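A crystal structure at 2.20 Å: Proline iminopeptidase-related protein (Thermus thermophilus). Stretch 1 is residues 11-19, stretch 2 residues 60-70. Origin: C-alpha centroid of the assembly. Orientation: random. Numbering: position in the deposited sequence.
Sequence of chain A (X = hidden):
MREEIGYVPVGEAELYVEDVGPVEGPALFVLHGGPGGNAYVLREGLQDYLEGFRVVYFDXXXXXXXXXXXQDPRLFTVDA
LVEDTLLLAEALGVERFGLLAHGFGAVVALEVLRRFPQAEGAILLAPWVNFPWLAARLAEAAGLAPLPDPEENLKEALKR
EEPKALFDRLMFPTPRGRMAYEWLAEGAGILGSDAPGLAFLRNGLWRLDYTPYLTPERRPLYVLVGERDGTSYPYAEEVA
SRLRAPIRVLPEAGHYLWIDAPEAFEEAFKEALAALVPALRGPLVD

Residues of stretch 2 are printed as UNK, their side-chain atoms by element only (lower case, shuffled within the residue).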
ATOM      1  N   GLY A  11      18.498 -11.803  -0.358  1.00 33.28           N
ATOM      2  CA  GLY A  11      19.829 -11.223  -0.476  1.00 33.44           C
ATOM      3  C   GLY A  11      20.179 -10.351   0.716  1.00 33.80           C
ATOM      4  O   GLY A  11      20.868 -10.781   1.641  1.00 34.17           O
ATOM      5  N   GLU A  12      19.696  -9.117   0.703  1.00 34.01           N
ATOM      6  CA  GLU A  12      19.930  -8.207   1.819  1.00 34.47           C
ATOM      7  C   GLU A  12      18.989  -8.462   3.007  1.00 33.16           C
ATOM      8  O   GLU A  12      19.250  -7.972   4.107  1.00 33.98           O
ATOM      9  CB  GLU A  12      19.777  -6.753   1.370  1.00 35.38           C
ATOM     10  CG  GLU A  12      20.631  -6.350   0.172  1.00 38.64           C
ATOM     11  CD  GLU A  12      20.882  -4.845   0.106  1.00 42.13           C
ATOM     12  OE1 GLU A  12      19.931  -4.073  -0.162  1.00 42.89           O
ATOM     13  OE2 GLU A  12      22.038  -4.430   0.333  1.00 46.24           O
ATOM     14  N   ALA A  13      17.909  -9.215   2.789  1.00 30.86           N
ATOM     15  CA  ALA A  13      16.855  -9.386   3.798  1.00 28.97           C
ATOM     16  C   ALA A  13      16.191 -10.753   3.707  1.00 27.17           C
ATOM     17  O   ALA A  13      16.292 -11.413   2.684  1.00 27.21           O
ATOM     18  CB  ALA A  13      15.796  -8.304   3.616  1.00 28.96           C
ATOM     19  N   GLU A  14      15.497 -11.158   4.772  1.00 24.71           N
ATOM     20  CA  GLU A  14      14.601 -12.314   4.731  1.00 23.39           C
ATOM     21  C   GLU A  14      13.198 -11.829   4.999  1.00 21.63           C
ATOM     22  O   GLU A  14      12.932 -11.197   6.024  1.00 20.77           O
ATOM     23  CB  GLU A  14      14.984 -13.394   5.753  1.00 23.56           C
ATOM     24  CG  GLU A  14      16.312 -14.048   5.426  1.00 24.41           C
ATOM     25  CD  GLU A  14      16.514 -15.410   6.061  1.00 25.62           C
ATOM     26  OE1 GLU A  14      15.583 -16.231   6.092  1.00 26.83           O
ATOM     27  OE2 GLU A  14      17.647 -15.669   6.504  1.00 28.08           O
ATOM     28  N   LEU A  15      12.310 -12.134   4.063  1.00 20.10           N
ATOM     29  CA  LEU A  15      10.936 -11.661   4.091  1.00 19.11           C
ATOM     30  C   LEU A  15       9.976 -12.730   4.608  1.00 18.22           C
ATOM     31  O   LEU A  15      10.061 -13.891   4.233  1.00 17.88           O
ATOM     32  CB  LEU A  15      10.511 -11.229   2.690  1.00 18.91           C
ATOM     33  CG  LEU A  15      11.422 -10.247   1.950  1.00 19.18           C
ATOM     34  CD1 LEU A  15      10.878  -9.964   0.570  1.00 18.94           C
ATOM     35  CD2 LEU A  15      11.597  -8.954   2.703  1.00 19.99           C
ATOM     36  N   TYR A  16       9.067 -12.318   5.485  1.00 17.77           N
ATOM     37  CA  TYR A  16       7.917 -13.128   5.851  1.00 17.14           C
ATOM     38  C   TYR A  16       6.958 -13.173   4.653  1.00 17.31           C
ATOM     39  O   TYR A  16       6.488 -12.140   4.183  1.00 17.03           O
ATOM     40  CB  TYR A  16       7.219 -12.566   7.089  1.00 16.86           C
ATOM     41  CG  TYR A  16       5.981 -13.332   7.419  1.00 15.79           C
ATOM     42  CD1 TYR A  16       6.031 -14.501   8.185  1.00 13.13           C
ATOM     43  CD2 TYR A  16       4.747 -12.900   6.948  1.00 14.55           C
ATOM     44  CE1 TYR A  16       4.866 -15.207   8.471  1.00 13.84           C
ATOM     45  CE2 TYR A  16       3.607 -13.595   7.209  1.00 15.18           C
ATOM     46  CZ  TYR A  16       3.655 -14.753   7.971  1.00 15.43           C
ATOM     47  OH  TYR A  16       2.472 -15.435   8.200  1.00 14.63           O
ATOM     48  N   VAL A  17       6.679 -14.381   4.168  1.00 16.99           N
ATOM     49  CA  VAL A  17       5.897 -14.582   2.963  1.00 17.39           C
ATOM     50  C   VAL A  17       4.766 -15.557   3.233  1.00 17.50           C
ATOM     51  O   VAL A  17       4.970 -16.583   3.880  1.00 17.46           O
ATOM     52  CB  VAL A  17       6.797 -15.131   1.817  1.00 17.45           C
ATOM     53  CG1 VAL A  17       5.985 -15.469   0.592  1.00 18.09           C
ATOM     54  CG2 VAL A  17       7.879 -14.112   1.458  1.00 17.26           C
ATOM     55  N   GLU A  18       3.574 -15.214   2.753  1.00 17.76           N
ATOM     56  CA  GLU A  18       2.430 -16.121   2.704  1.00 18.24           C
ATOM     57  C   GLU A  18       2.029 -16.262   1.241  1.00 18.06           C
ATOM     58  O   GLU A  18       1.469 -15.345   0.634  1.00 17.65           O
ATOM     59  CB  GLU A  18       1.260 -15.597   3.532  1.00 18.39           C
ATOM     60  CG  GLU A  18       1.634 -15.235   4.965  1.00 19.57           C
ATOM     61  CD  GLU A  18       0.490 -14.602   5.752  1.00 20.35           C
ATOM     62  OE1 GLU A  18      -0.447 -14.081   5.124  1.00 20.31           O
ATOM     63  OE2 GLU A  18       0.544 -14.610   7.009  1.00 20.46           O
ATOM     64  N   ASP A  19       2.366 -17.417   0.691  1.00 18.26           N
ATOM     65  CA  ASP A  19       2.159 -17.769  -0.692  1.00 18.60           C
ATOM     66  C   ASP A  19       0.910 -18.636  -0.742  1.00 19.24           C
ATOM     67  O   ASP A  19       0.931 -19.808  -0.362  1.00 19.05           O
ATOM     68  CB  ASP A  19       3.414 -18.509  -1.162  1.00 18.63           C
ATOM     69  CG  ASP A  19       3.351 -18.953  -2.597  1.00 19.04           C
ATOM     70  OD1 ASP A  19       2.356 -18.690  -3.309  1.00 17.76           O
ATOM     71  OD2 ASP A  19       4.289 -19.605  -3.093  1.00 20.99           O
ATOM     72  N   UNK A  60       7.489  -6.384   4.086  1.00 17.71           N
ATOM     73  CA  UNK A  60       8.653  -5.806   3.457  1.00 18.30           C
ATOM     74  C   UNK A  60       9.861  -5.904   4.384  1.00 18.79           C
ATOM     75  O   UNK A  60       9.749  -6.264   5.570  1.00 18.45           O
ATOM     76  c   UNK A  60       8.363  -4.362   3.026  1.00 18.36           C
ATOM     77  n   UNK A  60       5.318  -3.218   1.239  1.00 18.69           N
ATOM     78  c   UNK A  60       7.444  -4.287   1.789  1.00 18.64           C
ATOM     79  o   UNK A  60       6.924  -1.992   2.233  1.00 21.18           O
ATOM     80  c   UNK A  60       6.533  -3.061   1.770  1.00 19.75           C
ATOM     81  N   UNK A  61      11.018  -5.627   3.806  1.00 18.91           N
ATOM     82  CA  UNK A  61      12.286  -5.853   4.465  1.00 19.16           C
ATOM     83  C   UNK A  61      12.297  -5.148   5.815  1.00 19.00           C
ATOM     84  O   UNK A  61      11.889  -3.992   5.926  1.00 19.24           O
ATOM     85  n   UNK A  61      16.919  -5.105   0.281  1.00 21.98           N
ATOM     86  c   UNK A  61      13.446  -5.392   3.583  1.00 19.01           C
ATOM     87  n   UNK A  61      15.284  -4.259   1.668  1.00 20.61           N
ATOM     88  c   UNK A  61      14.750  -3.395   2.713  1.00 20.14           C
ATOM     89  c   UNK A  61      16.550  -4.272   1.249  1.00 22.39           C
ATOM     90  n   UNK A  61      17.448  -3.446   1.774  1.00 22.89           N
ATOM     91  c   UNK A  61      13.429  -3.908   3.223  1.00 20.29           C
ATOM     92  N   UNK A  62      12.690  -5.891   6.845  1.00 18.28           N
ATOM     93  CA  UNK A  62      12.796  -5.366   8.192  1.00 18.31           C
ATOM     94  C   UNK A  62      11.490  -5.035   8.881  1.00 17.98           C
ATOM     95  O   UNK A  62      11.491  -4.642  10.044  1.00 18.39           O
ATOM     96  N   UNK A  63      10.376  -5.218   8.187  1.00 17.99           N
ATOM     97  CA  UNK A  63       9.088  -4.726   8.651  1.00 18.13           C
ATOM     98  C   UNK A  63       8.186  -5.849   9.135  1.00 18.07           C
ATOM     99  O   UNK A  63       8.205  -6.956   8.584  1.00 17.89           O
ATOM    100  c   UNK A  63       8.372  -3.960   7.530  1.00 18.29           C
ATOM    101  o   UNK A  63       9.260  -3.083   6.855  1.00 18.82           O
ATOM    102  N   UNK A  64       7.369  -5.544  10.141  1.00 17.83           N
ATOM    103  CA  UNK A  64       6.366  -6.475  10.621  1.00 18.20           C
ATOM    104  C   UNK A  64       7.015  -7.781  11.032  1.00 18.15           C
ATOM    105  O   UNK A  64       7.915  -7.781  11.862  1.00 17.86           O
ATOM    106  N   UNK A  65       6.585  -8.869  10.403  1.00 18.11           N
ATOM    107  CA  UNK A  65       7.006 -10.217  10.764  1.00 18.28           C
ATOM    108  C   UNK A  65       8.294 -10.643  10.091  1.00 18.90           C
ATOM    109  O   UNK A  65       8.800 -11.727  10.370  1.00 19.50           O
ATOM    110  n   UNK A  65       2.993 -10.942   9.353  1.00 16.89           N
ATOM    111  n   UNK A  65       1.037 -12.123   9.100  1.00 16.93           N
ATOM    112  n   UNK A  65       1.631 -10.526   7.563  1.00 16.99           N
ATOM    113  c   UNK A  65       3.405 -11.616  10.574  1.00 16.75           C
ATOM    114  c   UNK A  65       4.624 -10.951  11.181  1.00 17.24           C
ATOM    115  c   UNK A  65       5.903 -11.214  10.429  1.00 17.89           C
ATOM    116  c   UNK A  65       1.885 -11.194   8.682  1.00 16.82           C
ATOM    117  N   UNK A  66       8.821  -9.803   9.206  1.00 19.21           N
ATOM    118  CA  UNK A  66      10.091 -10.070   8.547  1.00 19.75           C
ATOM    119  C   UNK A  66      11.279  -9.869   9.469  1.00 20.70           C
ATOM    120  O   UNK A  66      11.214  -9.145  10.461  1.00 20.56           O
ATOM    121  o   UNK A  66       9.291  -9.527   6.331  1.00 18.75           O
ATOM    122  c   UNK A  66      10.265  -9.191   7.301  1.00 19.45           C
ATOM    123  N   UNK A  67      12.380 -10.496   9.087  1.00 21.83           N
ATOM    124  CA  UNK A  67      13.563 -10.562   9.915  1.00 23.37           C
ATOM    125  C   UNK A  67      14.218  -9.181  10.078  1.00 24.45           C
ATOM    126  O   UNK A  67      14.410  -8.417   9.111  1.00 23.39           O
ATOM    127  c   UNK A  67      14.538 -11.596   9.333  1.00 23.39           C
ATOM    128  c   UNK A  67      16.584 -13.058   9.429  1.00 26.06           C
ATOM    129  c   UNK A  67      15.774 -11.985  10.156  1.00 25.47           C
ATOM    130  c   UNK A  67      15.396 -12.487  11.545  1.00 25.69           C
ATOM    131  N   UNK A  68      14.544  -8.877  11.327  1.00 26.27           N
ATOM    132  CA  UNK A  68      15.101  -7.594  11.715  1.00 28.18           C
ATOM    133  C   UNK A  68      16.394  -7.360  10.939  1.00 28.60           C
ATOM    134  O   UNK A  68      17.231  -8.251  10.832  1.00 28.12           O
ATOM    135  c   UNK A  68      15.559  -6.199  13.837  1.00 33.33           C
ATOM    136  c   UNK A  68      15.353  -7.585  13.228  1.00 28.97           C
ATOM    137  o   UNK A  68      16.252  -5.349  15.958  1.00 42.63           O
ATOM    138  c   UNK A  68      15.553  -6.200  15.372  1.00 39.13           C
ATOM    139  o   UNK A  68      14.855  -7.034  16.005  1.00 41.98           O
ATOM    140  N   UNK A  69      16.535  -6.175  10.364  1.00 29.76           N
ATOM    141  CA  UNK A  69      17.720  -5.851   9.585  1.00 30.98           C
ATOM    142  C   UNK A  69      18.742  -5.155  10.469  1.00 32.28           C
ATOM    143  O   UNK A  69      18.368  -4.564  11.495  1.00 32.46           O
ATOM    144  c   UNK A  69      17.215  -6.859   6.757  1.00 31.08           C
ATOM    145  c   UNK A  69      17.362  -4.957   8.395  1.00 30.69           C
ATOM    146  c   UNK A  69      16.523  -5.631   7.307  1.00 30.44           C
ATOM    147  c   UNK A  69      16.239  -4.652   6.193  1.00 29.85           C
ATOM    148  N   UNK A  70      20.015  -5.208  10.063  1.00 33.87           N
ATOM    149  CA  UNK A  70      21.079  -4.476  10.764  1.00 35.08           C
ATOM    150  C   UNK A  70      20.762  -2.992  10.854  1.00 36.14           C
ATOM    151  O   UNK A  70      19.935  -2.490  10.086  1.00 36.41           O
ATOM    152  c   UNK A  70      20.529  -5.970   8.908  1.00 34.20           C
ATOM    153  c   UNK A  70      22.032  -5.907   9.040  1.00 35.14           C
ATOM    154  c   UNK A  70      22.321  -4.696   9.887  1.00 35.15           C
TER
HETATM  155  O   HOH W   1      13.792  -8.712   6.554  1.00 19.66           O
HETATM  156  O   HOH W   2      16.647  -9.938   7.149  1.00 29.82           O
HETATM  157  O   HOH W   3      -0.507 -11.421   5.787  1.00 18.99           O
HETATM  158  O   HOH W   4      -1.659 -13.696   8.150  1.00 26.76           O

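Position 60 carries three carbons, the third bearing one oxygen and one nitrogen. This is a primary amide, and its CB points away from stretch 1; Leu15 CD2 reaches only its backbone, 3.9 Å from C. The residue is Gln60.

At position 61 three carbons lead to a nitrogen and then to a carbon with two more nitrogens, a guanidinium. Its CB packs 3.7 Å from Ala13 CB, and the chain extends to the carboxylate of Glu12. This is Arg61, whose NH1 and NH2 both donate to Glu12 OE1 at 3.2 Å, with the oxygen near the guanidinium plane, in a hydrogen-bonded salt bridge.

Position 62 has no side-chain atoms and a positive phi of 70°, in the type II turn that spans 60 to 63. It is Gly62.

One carbon and one oxygen at position 63, far from stretch 1, identify Ser63. Its OG turns back to Arg61 O (2.9 Å), while its N closes the turn on Gln60 O, also at 2.9 Å.

Position 64 is again bare, with phi 57° and psi -121° in a type II' turn: Gly64.

A second guanidinium, on three carbons and a nitrogen, marks position 65. Its carbons cover the Tyr16 ring face, and the guanidinium runs past the edge towards Glu18. This is Arg65. Its CD sits 4.0 Å from the Tyr16 ring centroid, and CZ approaches Tyr16 CE2 to 3.3 Å.

Position 66 has one carbon and one oxygen, the latter 2.9 Å from Tyr16 N. It is Ser66, with OG accepting the hydrogen bond from that amide; its own N bonds to Ser63 O at 3.0 Å.

Position 67, with four carbons forked at the second and one near Glu14 CB, is Leu67, whose N donates to Glu14 O (3.2 Å) and whose CD2 lies 4.0 Å from Glu14 CB.

Position 68 ends three carbons in two oxygens, its CB pointing away from stretch 1: Glu68.

Position 69 repeats the forked four-carbon pattern, and its end meets Ala13 CB. This is Leu69, with CD2 3.7 Å from Ala13 CB.

At position 70 three carbons close onto the backbone nitrogen, making Pro70, which does not contact stretch 1.

The irregular loop thus docks on the strand through Glu14 O and Tyr16 N, with water 1 linking Glu14 O to Gly62 N and Leu67 O. Charged pairs lie beyond this centre: Glu12 meets Arg61 in plane, whereas Glu18 OE2 and Arg65 NH1, 3.3 Å apart, interact through charge alone, supplemented by bridging waters 3 and 4.

Stretch 2 (60-70) QRGSGRSLELP
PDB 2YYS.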